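Local coordinates for LYND (Lyngbya aestuarii, PDB 4V1T), which is probably an ATP-dependent YcaO-family cyclodehydratase that forms azoline rings in peptide substrates, at residues Ser188-Pro194 with Lys289-His295. Residues are numbered along the deposited sequence; the frame is centred on the assembly and turned at random.
Sequences SVLWLGP and KIITLNH
Val189-Pro194 and Lys289-Asn294 run antiparallel, 164° between their directions, as neighbouring strands of a seven-stranded mixed sheet. Leu190 with Leu293 and Leu192 with Ile291 are hydrogen-bonded pairs, Leu192 O accepting from Ile291 N at 2.8 Å; just past the strand, His295 N donates to Ser188 O at 2.7 Å. Pro194, after a cis peptide bond, has no N-H to give, and Gly193 adopts a positive phi (97°) where a CB would strike Lys289 O. On the face bearing Trp191, the methyl CG2 of Thr292 sits over the five-membered ring of the Trp191 indole, 4.1 Å from its centroid and 5° off the normal, a CH-pi contact. Thr292 carries CG2 anti to its carbonyl carbon, which offers this methyl to the ring while OG1 is hydrogen-bonded to His303 NE2 on strand 299-304. Ile290 lays CG1 alongside the Pro194 ring, 3.5 Å from CD, and holds CG2 4.4 Å from Trp191 CE3; an alanine here would probably open a gap beside the proline ring and the indole. On the other face beta-branched Ile291 and the leucines suit a buried layer: Leu190 CB meets Leu293 CB at 4.1 Å, and Phe259 of helix 250-275 covers Leu190 and Leu192. Backbone bonds thus fix the register, while the apolar face packs against that helix and, through Ile291 and Leu293, against Leu298 and Leu300 of the second subunit.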
# COMPACT_ATOMS: atom_id res chain seq x y z
N SER B 188 -8.98 19.21 15.85
CA SER B 188 -8.71 17.81 16.13
C SER B 188 -7.74 17.19 15.14
O SER B 188 -7.27 16.07 15.35
CB SER B 188 -10.02 17.01 16.12
OG SER B 188 -10.73 17.24 14.91
N VAL B 189 -7.47 17.91 14.05
CA VAL B 189 -6.48 17.49 13.07
C VAL B 189 -5.41 18.56 12.87
O VAL B 189 -5.69 19.64 12.36
CB VAL B 189 -7.12 17.18 11.71
CG1 VAL B 189 -6.09 16.55 10.77
CG2 VAL B 189 -8.32 16.25 11.87
N LEU B 190 -4.19 18.25 13.28
CA LEU B 190 -3.05 19.12 13.03
C LEU B 190 -2.76 19.13 11.54
O LEU B 190 -2.64 18.08 10.94
CB LEU B 190 -1.82 18.65 13.81
CG LEU B 190 -0.45 19.17 13.33
CD1 LEU B 190 -0.31 20.67 13.55
CD2 LEU B 190 0.68 18.43 14.02
N TRP B 191 -2.66 20.33 10.96
CA TRP B 191 -2.09 20.49 9.63
C TRP B 191 -0.73 21.14 9.79
O TRP B 191 -0.59 22.13 10.50
CB TRP B 191 -2.95 21.35 8.71
CG TRP B 191 -4.29 20.77 8.37
CD1 TRP B 191 -5.09 20.02 9.17
CD2 TRP B 191 -4.97 20.91 7.12
NE1 TRP B 191 -6.25 19.68 8.50
CE2 TRP B 191 -6.20 20.22 7.24
CE3 TRP B 191 -4.67 21.56 5.92
CZ2 TRP B 191 -7.13 20.16 6.20
CZ3 TRP B 191 -5.59 21.50 4.88
CH2 TRP B 191 -6.81 20.80 5.03
N LEU B 192 0.27 20.57 9.14
CA LEU B 192 1.64 21.03 9.24
C LEU B 192 2.25 21.08 7.84
O LEU B 192 2.35 20.08 7.16
CB LEU B 192 2.43 20.11 10.17
CG LEU B 192 3.92 20.38 10.34
CD1 LEU B 192 4.18 21.76 10.91
CD2 LEU B 192 4.54 19.31 11.22
N GLY B 193 2.66 22.27 7.42
CA GLY B 193 3.20 22.48 6.09
C GLY B 193 2.12 22.98 5.15
O GLY B 193 0.95 23.11 5.55
N PRO B 194 2.49 23.28 3.91
CA PRO B 194 3.86 23.13 3.42
C PRO B 194 4.75 24.30 3.74
O PRO B 194 4.29 25.33 4.25
CB PRO B 194 3.66 23.02 1.92
CG PRO B 194 2.53 23.95 1.66
CD PRO B 194 1.62 23.85 2.86
N LYS B 289 4.85 19.76 0.83
CA LYS B 289 4.23 18.65 1.56
C LYS B 289 3.35 19.18 2.67
O LYS B 289 3.72 20.12 3.36
CB LYS B 289 5.29 17.74 2.19
CG LYS B 289 5.43 16.38 1.55
CD LYS B 289 6.08 15.39 2.52
CE LYS B 289 7.52 15.76 2.86
NZ LYS B 289 7.99 15.11 4.12
N ILE B 290 2.20 18.54 2.86
CA ILE B 290 1.38 18.81 4.03
C ILE B 290 1.25 17.53 4.85
O ILE B 290 1.01 16.45 4.32
CB ILE B 290 -0.01 19.33 3.65
CG1 ILE B 290 0.13 20.64 2.89
CG2 ILE B 290 -0.85 19.54 4.91
CD1 ILE B 290 -1.16 21.13 2.28
N ILE B 291 1.41 17.68 6.16
CA ILE B 291 1.22 16.57 7.09
C ILE B 291 -0.04 16.81 7.90
O ILE B 291 -0.21 17.87 8.48
CB ILE B 291 2.39 16.47 8.08
CG1 ILE B 291 3.69 16.25 7.31
CG2 ILE B 291 2.15 15.37 9.11
CD1 ILE B 291 3.81 14.92 6.62
N THR B 292 -0.91 15.81 7.93
CA THR B 292 -2.10 15.86 8.77
C THR B 292 -1.95 14.81 9.86
O THR B 292 -1.71 13.64 9.57
CB THR B 292 -3.41 15.64 7.99
OG1 THR B 292 -3.36 14.38 7.30
CG2 THR B 292 -3.62 16.75 6.99
N LEU B 293 -2.08 15.25 11.11
CA LEU B 293 -2.08 14.35 12.25
C LEU B 293 -3.44 14.44 12.94
O LEU B 293 -3.72 15.39 13.67
CB LEU B 293 -0.97 14.71 13.23
CG LEU B 293 -0.94 13.93 14.55
CD1 LEU B 293 -0.73 12.45 14.31
CD2 LEU B 293 0.14 14.48 15.48
N ASN B 294 -4.27 13.44 12.69
CA ASN B 294 -5.57 13.34 13.34
C ASN B 294 -5.39 12.92 14.79
O ASN B 294 -4.83 11.86 15.06
CB ASN B 294 -6.46 12.35 12.60
CG ASN B 294 -7.93 12.50 12.96
OD1 ASN B 294 -8.28 12.69 14.13
ND2 ASN B 294 -8.78 12.42 11.97
N HIS B 295 -5.81 13.78 15.71
CA HIS B 295 -5.63 13.55 17.14
C HIS B 295 -6.71 12.63 17.73
O HIS B 295 -6.42 11.82 18.61
CB HIS B 295 -5.63 14.88 17.89
CG HIS B 295 -4.47 15.76 17.59
ND1 HIS B 295 -3.17 15.42 17.90
CD2 HIS B 295 -4.41 17.00 17.02
CE1 HIS B 295 -2.36 16.40 17.53
NE2 HIS B 295 -3.08 17.36 16.99